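Local coordinates for protein D-threo-3-hydroxyaspartate dehydratase (Delftia, PDB 3WQC) that uses pyridoxal 5'-phosphate and a divalent metal ion to deaminate D-threo-3-hydroxyaspartate to oxaloacetate and ammonia, and also dehydrates related hydroxyaspartates and D-serine, at residues Ala62-Ala67 against Gly246-Phe251; Ala371-Ala376 against Val381-Arg386; Lys78-Phe83 against Thr89-Ala94; Ile34-Gln39 against Thr230-Ser235; Met293-Gly298 against Phe306-Val311. All coordinates share one frame; numbering follows the deposited sequence.

Contact 1 (Ala62-Ala67 against Gly246-Phe251). With PLP (pyridoxal-5'-phosphate), chain J.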
# COMPACT_ATOMS: atom_id res chain seq x y z
N ALA B 62 8.97 -11.53 18.37
CA ALA B 62 9.51 -12.53 19.31
C ALA B 62 11.02 -12.58 19.20
O ALA B 62 11.74 -12.73 20.19
CB ALA B 62 8.92 -13.94 19.07
N ALA B 63 11.57 -12.50 18.00
CA ALA B 63 13.02 -12.48 17.80
C ALA B 63 13.63 -11.24 18.43
O ALA B 63 14.72 -11.28 19.02
CB ALA B 63 13.41 -12.57 16.32
N GLN B 64 13.00 -10.10 18.25
CA GLN B 64 13.47 -8.84 18.92
C GLN B 64 13.45 -9.00 20.46
O GLN B 64 14.45 -8.61 21.11
CB GLN B 64 12.59 -7.68 18.49
CG GLN B 64 12.86 -7.36 16.96
CD GLN B 64 11.88 -6.37 16.37
OE1 GLN B 64 12.30 -5.24 15.92
NE2 GLN B 64 10.63 -6.76 16.29
N ARG B 65 12.39 -9.62 21.01
CA ARG B 65 12.28 -9.80 22.49
C ARG B 65 13.37 -10.78 22.94
O ARG B 65 14.11 -10.50 23.94
CB ARG B 65 10.92 -10.33 22.88
CG ARG B 65 10.76 -10.62 24.39
CD ARG B 65 9.29 -11.00 24.65
NE ARG B 65 8.90 -12.29 24.03
CZ ARG B 65 8.12 -12.47 22.91
NH1 ARG B 65 7.85 -13.73 22.48
NH2 ARG B 65 7.60 -11.42 22.24
N ALA B 66 13.57 -11.89 22.22
CA ALA B 66 14.59 -12.87 22.57
C ALA B 66 16.02 -12.27 22.64
O ALA B 66 16.86 -12.70 23.49
CB ALA B 66 14.57 -14.07 21.64
N ALA B 67 16.28 -11.28 21.81
CA ALA B 67 17.58 -10.63 21.72
C ALA B 67 17.84 -9.63 22.84
O ALA B 67 18.98 -9.21 23.01
CB ALA B 67 17.86 -10.02 20.35
N GLY B 246 12.36 0.90 14.58
CA GLY B 246 11.54 -0.20 13.97
C GLY B 246 12.10 -0.67 12.64
O GLY B 246 12.17 -1.90 12.44
N VAL B 247 12.37 0.22 11.68
CA VAL B 247 12.64 -0.24 10.29
C VAL B 247 13.94 -1.02 10.28
O VAL B 247 14.12 -1.85 9.38
CB VAL B 247 12.65 0.91 9.27
CG1 VAL B 247 13.87 1.86 9.45
CG2 VAL B 247 12.52 0.34 7.85
N TYR B 248 14.85 -0.77 11.23
CA TYR B 248 16.15 -1.48 11.26
C TYR B 248 16.00 -2.99 11.19
O TYR B 248 16.97 -3.68 10.83
CB TYR B 248 16.92 -1.08 12.56
CG TYR B 248 16.40 -1.89 13.74
CD1 TYR B 248 15.25 -1.52 14.47
CD2 TYR B 248 17.06 -3.09 14.15
CE1 TYR B 248 14.75 -2.29 15.50
CE2 TYR B 248 16.53 -3.87 15.14
CZ TYR B 248 15.44 -3.48 15.87
OH TYR B 248 14.94 -4.24 16.89
N VAL B 249 14.91 -3.57 11.65
CA VAL B 249 14.79 -5.01 11.70
C VAL B 249 15.02 -5.59 10.31
O VAL B 249 15.67 -6.70 10.18
CB VAL B 249 13.44 -5.46 12.38
CG1 VAL B 249 12.19 -5.13 11.52
CG2 VAL B 249 13.45 -6.97 12.71
N PHE B 250 14.52 -4.87 9.28
CA PHE B 250 14.77 -5.29 7.89
C PHE B 250 15.71 -4.41 7.12
O PHE B 250 16.37 -4.88 6.15
CB PHE B 250 13.43 -5.38 7.09
CG PHE B 250 12.41 -6.31 7.74
CD1 PHE B 250 12.78 -7.55 8.37
CD2 PHE B 250 11.05 -5.99 7.64
CE1 PHE B 250 11.80 -8.41 8.92
CE2 PHE B 250 10.08 -6.87 8.15
CZ PHE B 250 10.45 -8.05 8.81
N PHE B 251 15.74 -3.10 7.41
CA PHE B 251 16.32 -2.09 6.57
C PHE B 251 15.65 -2.03 5.18
O PHE B 251 14.72 -2.82 4.91
CB PHE B 251 17.90 -2.18 6.45
CG PHE B 251 18.59 -1.83 7.75
CD1 PHE B 251 18.48 -0.52 8.26
CD2 PHE B 251 19.39 -2.77 8.40
CE1 PHE B 251 19.22 -0.13 9.40
CE2 PHE B 251 20.11 -2.39 9.58
CZ PHE B 251 20.02 -1.07 10.04
N1 PLP J . 8.84 6.26 17.13
C2 PLP J . 7.70 6.67 16.54
C2A PLP J . 6.73 7.58 17.27
C3 PLP J . 7.41 6.23 15.20
O3 PLP J . 6.28 6.61 14.62
C4 PLP J . 8.38 5.38 14.55
C4A PLP J . 8.09 4.90 13.24
C5 PLP J . 9.55 4.99 15.26
C6 PLP J . 9.78 5.52 16.54
C5A PLP J . 10.60 4.10 14.62
O4P PLP J . 11.26 4.86 13.51
P PLP J . 12.10 4.01 12.45
O1P PLP J . 12.94 3.13 13.30
O2P PLP J . 12.89 5.04 11.73
O3P PLP J . 11.18 3.20 11.62
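Gln64 reaches from helix 58-66 to the phenol oxygen of Tyr248 and the flank of Val249, joining a helix of the alanine-racemase-like TIM barrel to the phosphate-binding turn that follows strand 242-243. The amide oxygen does most of the touching: Gln64 OE1 lies 3.0 Å from Tyr248 OH and 3.7 Å from Val249 CB. The two long side chains approach from opposite directions; amide and ring planes are 46° apart, and the oxygen approaches the ring obliquely. With CG beside the backbone N (chi1 -69°) and the chain extended beyond it, Gln64 spans the gap between backbones whose nearest CA atoms, those of Gln64 and Val249, are 8.3 Å apart. Val249 crosses the glutamine at about a right angle and lays CG2 4.0 Å from Gln64 CD. All three residues are buried, and Met37 of helix 27-44 packs on the tyrosine. The short 3-10 segment 247-249 starts at the cofactor, where successive backbone amides hold the phosphate. Val247 N donates to PLP O3P over 3.2 Å, and the same N-H makes a weak second bond to O1P. The shorter grip is nearly straight: Gly246 N to PLP O1P, 2.6 Å, with 172° at the hydrogen.

Contact 2 (Ala371-Ala376 against Val381-Arg386)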
# COMPACT_ATOMS: atom_id res chain seq x y z
N ALA B 371 1.27 -11.88 4.76
CA ALA B 371 2.22 -12.67 5.52
C ALA B 371 3.55 -12.53 4.83
O ALA B 371 3.63 -12.28 3.60
CB ALA B 371 1.86 -14.20 5.59
N TYR B 372 4.61 -12.80 5.59
CA TYR B 372 5.96 -12.91 5.05
C TYR B 372 6.27 -14.41 4.86
O TYR B 372 5.68 -15.28 5.47
CB TYR B 372 7.00 -12.40 6.07
CG TYR B 372 6.83 -10.94 6.37
CD1 TYR B 372 7.35 -9.95 5.52
CD2 TYR B 372 6.16 -10.51 7.53
CE1 TYR B 372 7.23 -8.57 5.77
CE2 TYR B 372 6.03 -9.14 7.84
CZ TYR B 372 6.53 -8.21 6.98
OH TYR B 372 6.46 -6.85 7.25
N GLN B 373 7.25 -14.65 3.98
CA GLN B 373 7.83 -16.02 3.87
C GLN B 373 9.22 -15.93 4.52
O GLN B 373 10.11 -15.23 3.93
CB GLN B 373 7.90 -16.36 2.35
CG GLN B 373 6.44 -16.54 1.82
CD GLN B 373 5.79 -17.74 2.54
OE1 GLN B 373 6.45 -18.70 2.92
NE2 GLN B 373 4.53 -17.68 2.74
N ALA B 374 9.37 -16.52 5.72
CA ALA B 374 10.64 -16.41 6.49
C ALA B 374 11.62 -17.48 5.99
O ALA B 374 11.30 -18.66 6.06
CB ALA B 374 10.36 -16.66 7.95
N LEU B 375 12.67 -17.03 5.33
CA LEU B 375 13.62 -17.90 4.62
C LEU B 375 14.75 -18.32 5.54
O LEU B 375 15.55 -17.45 5.97
CB LEU B 375 14.17 -17.17 3.39
CG LEU B 375 15.28 -17.87 2.58
CD1 LEU B 375 14.70 -19.12 1.88
CD2 LEU B 375 15.84 -16.88 1.55
N ALA B 376 14.84 -19.62 5.84
CA ALA B 376 15.94 -20.18 6.62
C ALA B 376 17.20 -20.48 5.78
O ALA B 376 17.16 -20.46 4.53
CB ALA B 376 15.46 -21.44 7.30
N VAL B 381 11.10 -22.07 3.47
CA VAL B 381 10.39 -20.93 3.99
C VAL B 381 9.25 -21.34 4.94
O VAL B 381 8.73 -22.49 4.87
CB VAL B 381 9.83 -19.99 2.85
CG1 VAL B 381 10.97 -19.28 2.11
CG2 VAL B 381 8.85 -20.72 1.89
N GLN B 382 8.85 -20.39 5.79
CA GLN B 382 7.69 -20.60 6.66
C GLN B 382 6.83 -19.39 6.57
O GLN B 382 7.37 -18.29 6.48
CB GLN B 382 8.18 -20.74 8.09
CG GLN B 382 7.17 -21.23 9.06
CD GLN B 382 7.84 -21.50 10.42
OE1 GLN B 382 8.39 -20.56 11.02
NE2 GLN B 382 7.89 -22.77 10.87
N THR B 383 5.50 -19.52 6.67
CA THR B 383 4.64 -18.36 6.49
C THR B 383 4.51 -17.67 7.86
O THR B 383 4.11 -18.33 8.86
CB THR B 383 3.23 -18.87 6.08
OG1 THR B 383 3.34 -19.51 4.79
CG2 THR B 383 2.21 -17.65 5.95
N TRP B 384 4.82 -16.37 7.91
CA TRP B 384 4.71 -15.56 9.13
C TRP B 384 3.68 -14.50 8.90
O TRP B 384 3.93 -13.52 8.17
CB TRP B 384 6.03 -14.91 9.46
CG TRP B 384 7.05 -15.86 10.05
CD1 TRP B 384 6.97 -17.27 10.18
CD2 TRP B 384 8.31 -15.47 10.66
NE1 TRP B 384 8.07 -17.78 10.84
CE2 TRP B 384 8.94 -16.72 11.15
CE3 TRP B 384 8.97 -14.21 10.87
CZ2 TRP B 384 10.15 -16.70 11.85
CZ3 TRP B 384 10.22 -14.21 11.55
CH2 TRP B 384 10.80 -15.46 12.01
N GLU B 385 2.48 -14.68 9.46
CA GLU B 385 1.38 -13.73 9.24
C GLU B 385 1.74 -12.35 9.80
O GLU B 385 2.52 -12.24 10.77
CB GLU B 385 0.12 -14.26 9.93
CG GLU B 385 -0.45 -15.50 9.19
CD GLU B 385 -1.79 -15.89 9.75
OE1 GLU B 385 -2.33 -15.17 10.63
OE2 GLU B 385 -2.30 -16.95 9.30
N ARG B 386 1.13 -11.33 9.22
CA ARG B 386 1.24 -9.99 9.81
C ARG B 386 -0.11 -9.34 9.75
O ARG B 386 -1.03 -9.78 9.02
CB ARG B 386 2.32 -9.15 9.10
CG ARG B 386 2.04 -8.95 7.62
CD ARG B 386 2.84 -7.70 7.14
NE ARG B 386 2.14 -6.51 7.62
CZ ARG B 386 2.73 -5.30 7.76
NH1 ARG B 386 2.01 -4.20 8.05
NH2 ARG B 386 4.08 -5.16 7.69
O HOH W 1 5.32 -21.19 3.52
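Strands 371-375 and 381-385 form an antiparallel beta hairpin, their axes 4.3 Å apart at closest and 149° between directions, with Tyr372-Trp384 and Ala374-Gln382 as the hydrogen-bonded pairs. On the face carrying these four residues, Ala374 CB sits over the indole, 3.6 Å from the centroid of the five-membered ring of Trp384, a CH-pi contact. The indole's rotation is fixed from its own strand, since Trp384 NE1 donates in the ring plane to Gln382 OE1 at 2.8 Å. Past the strand end, Arg386 NH2 donates in its guanidinium plane to Tyr372 OH (3.0 Å), while Arg386 CD lies 3.6 Å from Tyr372 CE2. The other face pairs Gln373 with Thr383, side by side: Gln373 NE2 donates to Thr383 OG1 (3.0 Å), and a water links Gln373 OE1 to the same hydroxyl. Strand 22-26 runs parallel along the other side of 371-375, so the hairpin extends the mixed sheet. Polar links thus occur on both faces, and the Arg386 bond leaves Tyr372 OH facing a cationic donor, which would probably make it more acidic.

Contact 3 (Lys78-Phe83 against Thr89-Ala94)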
# COMPACT_ATOMS: atom_id res chain seq x y z
N LYS B 78 -5.00 -1.81 17.08
CA LYS B 78 -5.11 -3.19 16.58
C LYS B 78 -3.81 -3.92 16.83
O LYS B 78 -3.82 -5.10 17.22
CB LYS B 78 -5.49 -3.24 15.10
CG LYS B 78 -5.86 -4.66 14.60
CD LYS B 78 -6.04 -4.73 13.08
CE LYS B 78 -6.98 -5.81 12.60
NZ LYS B 78 -7.54 -5.44 11.22
N GLU B 79 -2.67 -3.25 16.62
CA GLU B 79 -1.39 -3.86 16.94
C GLU B 79 -1.35 -4.14 18.46
O GLU B 79 -0.88 -5.23 18.86
CB GLU B 79 -0.26 -2.93 16.61
CG GLU B 79 0.09 -2.88 15.14
CD GLU B 79 0.81 -1.57 14.88
OE1 GLU B 79 0.23 -0.66 14.24
OE2 GLU B 79 1.95 -1.39 15.35
N ALA B 80 -1.77 -3.20 19.31
CA ALA B 80 -1.73 -3.51 20.78
C ALA B 80 -2.59 -4.78 21.09
O ALA B 80 -2.12 -5.64 21.85
CB ALA B 80 -2.28 -2.31 21.55
N GLU B 81 -3.81 -4.89 20.45
CA GLU B 81 -4.65 -6.04 20.73
C GLU B 81 -3.92 -7.33 20.32
O GLU B 81 -3.91 -8.35 21.07
CB GLU B 81 -6.02 -5.73 20.02
CG GLU B 81 -7.01 -6.83 19.92
CD GLU B 81 -8.19 -6.42 19.00
OE1 GLU B 81 -8.26 -6.89 17.77
OE2 GLU B 81 -9.04 -5.62 19.49
N GLN B 82 -3.30 -7.33 19.11
CA GLN B 82 -2.65 -8.56 18.55
C GLN B 82 -1.49 -8.95 19.43
O GLN B 82 -1.31 -10.13 19.78
CB GLN B 82 -2.15 -8.27 17.10
CG GLN B 82 -1.18 -9.36 16.54
CD GLN B 82 -0.79 -9.17 15.05
OE1 GLN B 82 -1.61 -9.26 14.11
NE2 GLN B 82 0.48 -9.05 14.82
N PHE B 83 -0.60 -8.01 19.72
CA PHE B 83 0.61 -8.35 20.46
C PHE B 83 0.30 -8.67 21.93
O PHE B 83 0.93 -9.58 22.49
CB PHE B 83 1.72 -7.25 20.32
CG PHE B 83 2.34 -7.32 18.98
CD1 PHE B 83 3.39 -8.20 18.73
CD2 PHE B 83 1.88 -6.51 17.93
CE1 PHE B 83 3.97 -8.29 17.43
CE2 PHE B 83 2.44 -6.59 16.62
CZ PHE B 83 3.49 -7.51 16.37
N THR B 89 3.03 -7.54 27.22
CA THR B 89 2.20 -6.72 28.10
C THR B 89 2.66 -5.28 28.15
O THR B 89 1.87 -4.41 28.48
CB THR B 89 2.24 -7.30 29.53
OG1 THR B 89 3.57 -7.35 30.00
CG2 THR B 89 1.68 -8.72 29.56
N ASP B 90 3.92 -4.99 27.80
CA ASP B 90 4.47 -3.62 27.93
C ASP B 90 4.42 -2.94 26.57
O ASP B 90 5.28 -3.14 25.68
CB ASP B 90 5.90 -3.78 28.42
CG ASP B 90 6.66 -2.48 28.58
OD1 ASP B 90 6.10 -1.35 28.23
OD2 ASP B 90 7.91 -2.49 28.93
N ILE B 91 3.34 -2.17 26.36
CA ILE B 91 3.05 -1.67 24.98
C ILE B 91 2.82 -0.16 25.05
O ILE B 91 1.98 0.34 25.85
CB ILE B 91 1.76 -2.34 24.43
CG1 ILE B 91 1.96 -3.86 24.33
CG2 ILE B 91 1.42 -1.75 23.01
CD1 ILE B 91 0.78 -4.61 23.68
N LEU B 92 3.54 0.56 24.20
CA LEU B 92 3.36 2.03 24.06
C LEU B 92 2.66 2.32 22.75
O LEU B 92 3.20 1.94 21.68
CB LEU B 92 4.77 2.67 24.02
CG LEU B 92 4.84 4.17 23.66
CD1 LEU B 92 4.15 5.02 24.76
CD2 LEU B 92 6.33 4.58 23.44
N TYR B 93 1.50 2.97 22.81
CA TYR B 93 0.78 3.34 21.60
C TYR B 93 1.19 4.76 21.23
O TYR B 93 0.76 5.75 21.85
CB TYR B 93 -0.73 3.23 21.86
CG TYR B 93 -1.55 3.79 20.72
CD1 TYR B 93 -1.22 3.65 19.35
CD2 TYR B 93 -2.72 4.51 21.06
CE1 TYR B 93 -2.05 4.22 18.34
CE2 TYR B 93 -3.57 5.03 20.07
CZ TYR B 93 -3.22 4.89 18.73
OH TYR B 93 -4.01 5.44 17.74
N ALA B 94 2.15 4.87 20.28
CA ALA B 94 2.88 6.15 20.06
C ALA B 94 2.23 6.95 18.93
O ALA B 94 2.92 7.40 17.98
CB ALA B 94 4.38 5.89 19.81
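Ile91 points from strand 90-93 toward helix 77-85 and divides its two branches over Ala80. The gamma methyl meets the alanine methyl, with Ile91 CG2 4.0 Å from Ala80 CB, while the longer branch reaches the backbone of the same residue and brings Ile91 CD1 to 3.6 Å from Ala80 O. Its torsions explain the division: CG1 stands beside the backbone N (chi1 -62°) and carries CD1 outward in an extended arm (chi2 -175°), whereas CG2 is anti to that N. Helix and strand belong to the beta-alpha-beta unit of strand 72-74, helix 77-85 and strand 90-93, a right-handed crossover of the TIM barrel. The small alanine lets the helix come close, and the CA atoms of Ala80 and Ile91 are 6.6 Å apart. Phe83, one turn on, starts toward the strand but its ring leads away; its CB is the part that approaches, 4.4 Å from Ile91 CD1. That ring packs on Val52, on Ile72 of the neighbouring strand and on Val58 and Ala61 of helix 58-66. No hydrogen bond joins the two segments. Val74 and Leu115, from the strands flanking 90-93, also touch Ile91, while farther along the chain Ala94 lines the pocket and touches the pyridoxal phosphate.

Contact 4 (Ile34-Gln39 against Thr230-Ser235)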
# COMPACT_ATOMS: atom_id res chain seq x y z
N ILE B 34 18.91 -7.36 14.11
CA ILE B 34 18.37 -7.42 15.48
C ILE B 34 19.55 -7.27 16.45
O ILE B 34 19.52 -6.47 17.41
CB ILE B 34 17.51 -8.69 15.73
CG1 ILE B 34 16.20 -8.49 14.96
CG2 ILE B 34 17.33 -8.99 17.21
CD1 ILE B 34 15.29 -9.71 15.00
N ALA B 35 20.58 -8.07 16.23
CA ALA B 35 21.77 -8.08 17.16
C ALA B 35 22.45 -6.75 17.12
O ALA B 35 22.89 -6.23 18.17
CB ALA B 35 22.74 -9.12 16.71
N ARG B 36 22.62 -6.17 15.92
CA ARG B 36 23.35 -4.92 15.81
C ARG B 36 22.67 -3.80 16.67
O ARG B 36 23.33 -3.02 17.39
CB ARG B 36 23.50 -4.43 14.36
CG ARG B 36 24.09 -2.99 14.18
CD ARG B 36 24.12 -2.61 12.73
NE ARG B 36 24.58 -1.24 12.55
CZ ARG B 36 24.28 -0.44 11.50
NH1 ARG B 36 23.61 -0.93 10.46
NH2 ARG B 36 24.71 0.83 11.44
N MET B 37 21.36 -3.69 16.54
CA MET B 37 20.65 -2.64 17.28
C MET B 37 20.69 -2.92 18.74
O MET B 37 20.95 -1.96 19.51
CB MET B 37 19.19 -2.53 16.76
CG MET B 37 18.39 -1.37 17.41
SD MET B 37 19.04 0.29 17.02
CE MET B 37 18.49 0.52 15.29
N GLN B 38 20.39 -4.13 19.18
CA GLN B 38 20.33 -4.43 20.60
C GLN B 38 21.72 -4.19 21.19
O GLN B 38 21.85 -3.64 22.31
CB GLN B 38 19.90 -5.87 20.92
CG GLN B 38 19.66 -6.14 22.42
CD GLN B 38 18.54 -5.27 23.01
OE1 GLN B 38 17.40 -5.32 22.56
NE2 GLN B 38 18.84 -4.48 24.09
N GLN B 39 22.80 -4.63 20.50
CA GLN B 39 24.15 -4.43 21.05
C GLN B 39 24.44 -2.91 21.20
O GLN B 39 25.14 -2.48 22.14
CB GLN B 39 25.21 -5.08 20.12
CG GLN B 39 25.07 -6.58 20.24
CD GLN B 39 25.80 -7.39 19.19
OE1 GLN B 39 26.54 -6.84 18.32
NE2 GLN B 39 25.60 -8.74 19.26
N THR B 230 18.77 7.93 13.90
CA THR B 230 19.36 8.58 15.10
C THR B 230 19.70 7.54 16.14
O THR B 230 20.66 7.74 16.89
CB THR B 230 18.45 9.64 15.74
OG1 THR B 230 17.12 9.10 15.95
CG2 THR B 230 18.34 10.84 14.78
N ALA B 231 18.98 6.41 16.20
CA ALA B 231 19.41 5.33 17.14
C ALA B 231 20.83 4.86 16.84
O ALA B 231 21.64 4.58 17.74
CB ALA B 231 18.47 4.13 17.16
N LEU B 232 21.10 4.71 15.54
CA LEU B 232 22.40 4.20 15.07
C LEU B 232 23.52 5.24 15.08
O LEU B 232 24.71 4.89 15.08
CB LEU B 232 22.26 3.58 13.69
CG LEU B 232 21.39 2.28 13.73
CD1 LEU B 232 21.06 1.83 12.27
CD2 LEU B 232 22.00 1.15 14.56
N ALA B 233 23.14 6.51 15.17
CA ALA B 233 24.12 7.60 15.05
C ALA B 233 24.41 8.29 16.40
O ALA B 233 25.45 9.01 16.46
CB ALA B 233 23.68 8.61 14.00
N ALA B 234 23.58 8.08 17.45
CA ALA B 234 23.74 8.89 18.67
C ALA B 234 25.12 8.60 19.26
O ALA B 234 25.46 7.45 19.44
CB ALA B 234 22.59 8.60 19.62
N SER B 235 25.92 9.62 19.57
CA SER B 235 27.17 9.34 20.34
C SER B 235 26.96 9.04 21.77
O SER B 235 27.68 8.21 22.33
CB SER B 235 28.29 10.38 20.20
OG SER B 235 27.79 11.62 20.06
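Met37 and Leu232 make the tight part of this helix-helix contact, the sulfur end of the methionine crossing the leucine at about a right angle. Met37 CE lies 3.6 Å from Leu232 CD2 and nearly as close to its CG, and Met37 SD is 3.9 Å from Ala231 CB, so the thioether touches two successive residues of helix 228-233. The methionine leaves helix 27-44 with CG anti to the backbone N (chi1 -176°), then bends at both later torsions, which turns its methyl onto the leucine. Leu48 and Ala245 also pack against Met37, whose side chain is about 6 Å from the bound pyridoxal phosphate at nearest atoms. Both helices belong to the TIM-barrel domain. Toward solvent the fit is looser. Arg36 is exposed and extended from CG to NE, and it crosses Leu232 with one guanidinium face: Leu232 CD1 stands 3.8 Å above that plane, offset toward the rim and 3.9 Å from Arg36 NH2. The leucine is thus shared: CD2 packs on the methionine and also borders the guanidinium, while CD1 lies over the guanidinium face. Phe251 packs against the same arginine. No hydrogen bond joins the segments; the contact is van der Waals packing of thioether, methyl groups and the flat face of a cation, while Arg36 NH1 and NH2 find hydrogen-bond partners outside the two segments, Val260 O among them.

Contact 5 (Met293-Gly298 against Phe306-Val311)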
# COMPACT_ATOMS: atom_id res chain seq x y z
N MET B 293 5.01 -3.81 -4.31
CA MET B 293 6.10 -2.99 -3.76
C MET B 293 5.56 -1.85 -2.86
O MET B 293 6.38 -1.33 -2.03
CB MET B 293 6.93 -2.34 -4.86
CG MET B 293 7.60 -3.34 -5.81
SD MET B 293 8.44 -4.75 -5.02
CE MET B 293 9.68 -3.86 -3.97
N SER B 294 4.27 -1.52 -3.02
CA SER B 294 3.71 -0.27 -2.55
C SER B 294 4.10 0.89 -3.50
O SER B 294 5.08 0.77 -4.29
CB SER B 294 4.02 0.16 -1.10
OG SER B 294 5.26 0.89 -1.04
N ARG B 295 3.33 1.98 -3.38
CA ARG B 295 3.67 3.17 -4.16
C ARG B 295 4.85 3.98 -3.54
O ARG B 295 5.15 5.07 -4.08
CB ARG B 295 2.44 4.12 -4.30
CG ARG B 295 1.52 3.65 -5.44
CD ARG B 295 2.15 3.92 -6.80
NE ARG B 295 1.10 4.20 -7.75
CZ ARG B 295 1.27 4.23 -9.06
NH1 ARG B 295 2.48 3.91 -9.59
NH2 ARG B 295 0.22 4.59 -9.84
N ASP B 296 5.48 3.54 -2.44
CA ASP B 296 6.52 4.34 -1.83
C ASP B 296 7.69 4.58 -2.81
O ASP B 296 8.25 3.64 -3.40
CB ASP B 296 7.01 3.67 -0.55
CG ASP B 296 7.77 4.64 0.34
OD1 ASP B 296 8.90 5.02 -0.02
OD2 ASP B 296 7.17 5.00 1.40
N ARG B 297 8.07 5.86 -2.98
CA ARG B 297 9.20 6.20 -3.86
C ARG B 297 10.17 7.06 -3.04
O ARG B 297 10.67 8.09 -3.56
CB ARG B 297 8.70 6.89 -5.14
CG ARG B 297 8.01 5.86 -6.08
CD ARG B 297 9.05 5.01 -6.76
NE ARG B 297 9.77 5.82 -7.80
CZ ARG B 297 11.03 6.31 -7.66
NH1 ARG B 297 11.44 7.18 -8.60
NH2 ARG B 297 11.82 5.98 -6.57
N GLY B 298 10.42 6.68 -1.77
CA GLY B 298 11.30 7.52 -0.94
C GLY B 298 12.69 7.72 -1.48
O GLY B 298 13.31 8.75 -1.16
N PHE B 306 16.17 4.46 -6.83
CA PHE B 306 16.05 3.03 -7.17
C PHE B 306 14.67 2.72 -7.82
O PHE B 306 14.32 1.53 -7.87
CB PHE B 306 16.28 2.19 -5.92
CG PHE B 306 17.71 2.18 -5.47
CD1 PHE B 306 18.64 1.28 -6.07
CD2 PHE B 306 18.15 3.00 -4.43
CE1 PHE B 306 19.96 1.21 -5.58
CE2 PHE B 306 19.46 2.95 -3.97
CZ PHE B 306 20.38 2.07 -4.55
N GLY B 307 13.91 3.71 -8.27
CA GLY B 307 12.58 3.46 -8.90
C GLY B 307 11.73 2.73 -7.88
O GLY B 307 11.75 3.11 -6.70
N TYR B 308 11.02 1.67 -8.32
CA TYR B 308 10.22 0.88 -7.43
C TYR B 308 10.98 -0.31 -6.83
O TYR B 308 10.38 -1.18 -6.18
CB TYR B 308 8.94 0.39 -8.15
CG TYR B 308 7.96 1.49 -8.31
CD1 TYR B 308 7.92 2.36 -9.45
CD2 TYR B 308 6.97 1.70 -7.30
CE1 TYR B 308 6.99 3.42 -9.54
CE2 TYR B 308 6.08 2.76 -7.40
CZ TYR B 308 6.06 3.56 -8.49
OH TYR B 308 5.14 4.56 -8.59
N GLY B 309 12.33 -0.33 -6.98
CA GLY B 309 13.12 -1.29 -6.22
C GLY B 309 14.36 -1.72 -6.98
O GLY B 309 14.36 -1.68 -8.22
N GLN B 310 15.35 -2.15 -6.22
CA GLN B 310 16.60 -2.68 -6.80
C GLN B 310 16.44 -4.16 -7.15
O GLN B 310 16.09 -4.97 -6.31
CB GLN B 310 17.75 -2.54 -5.79
CG GLN B 310 19.06 -3.23 -6.23
CD GLN B 310 19.58 -2.63 -7.52
OE1 GLN B 310 19.75 -1.41 -7.63
NE2 GLN B 310 19.87 -3.51 -8.54
N VAL B 311 16.79 -4.53 -8.39
CA VAL B 311 16.66 -5.95 -8.81
C VAL B 311 17.83 -6.77 -8.23
O VAL B 311 19.05 -6.30 -8.34
CB VAL B 311 16.71 -6.00 -10.33
CG1 VAL B 311 16.80 -7.47 -10.81
CG2 VAL B 311 15.49 -5.30 -10.92
O HOH W 2 4.79 6.64 -6.27
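Tyr308 OH is gripped from the side of segment 293-298 by a guanidinium and a water. Arg295 NH1 donates to Tyr308 OH over 2.9 Å, though the bond is bent (133° at the hydrogen) and the oxygen is tilted 29° from the guanidinium plane; a water 3.1 Å from Tyr308 OH donates to Arg295 O and bridges the two residues. The tyrosine follows Gly307 in a type II' beta turn, Phe306 to Gly309, leading into strand 310-312 of the C-terminal domain's mixed sheet. Gly307 occupies its positive-phi corner. Facing this turn, segment 293-298 folds through an ST turn at Ser294 and an Asx turn at Asp296. Arg297 packs across the phenol at about a right angle: bends at chi2 and chi3 bring CD over the ring centre, 3.6 Å from the centroid in a CH-pi contact. Its guanidinium continues beyond the ring to Gly307, whose CA lies 3.4 Å above the centre of the plane, and a salt bridge to Asp305 holds the charged end. Arg295 also pairs by NE with Asp296 of the second subunit, and the reciprocal bridge is made as well, placing this contact where the two subunits of the crystal assembly meet. Asp296 of this chain further bonds to His361, a magnesium ligand. At the other end of the turn, Met293 curls over the tyrosine's backbone, with Met293 CE 3.5 Å from Tyr308 O.

How the contacts relate
From the N terminus, helix 27-44 supplies the first half of contact 4, which closes only at 230-235, after most of the barrel has been traced. Contact 1 opens at 62-67 inside that span and closes beyond it, at 246-251, so the two cross; they also touch along helix 27-44, where Ala67 packs on Ile34. Contact 3 closes a short loop within one beta-alpha-beta unit and nests inside both. Contacts 5 and 2 follow in series, each bridging only a few residues, and both reach the mixed sheet of the C-terminal domain. Contact 2 returns to the barrel, where Tyr372 meets Phe250 of contact 1 edge-to-face, tying the two domains together.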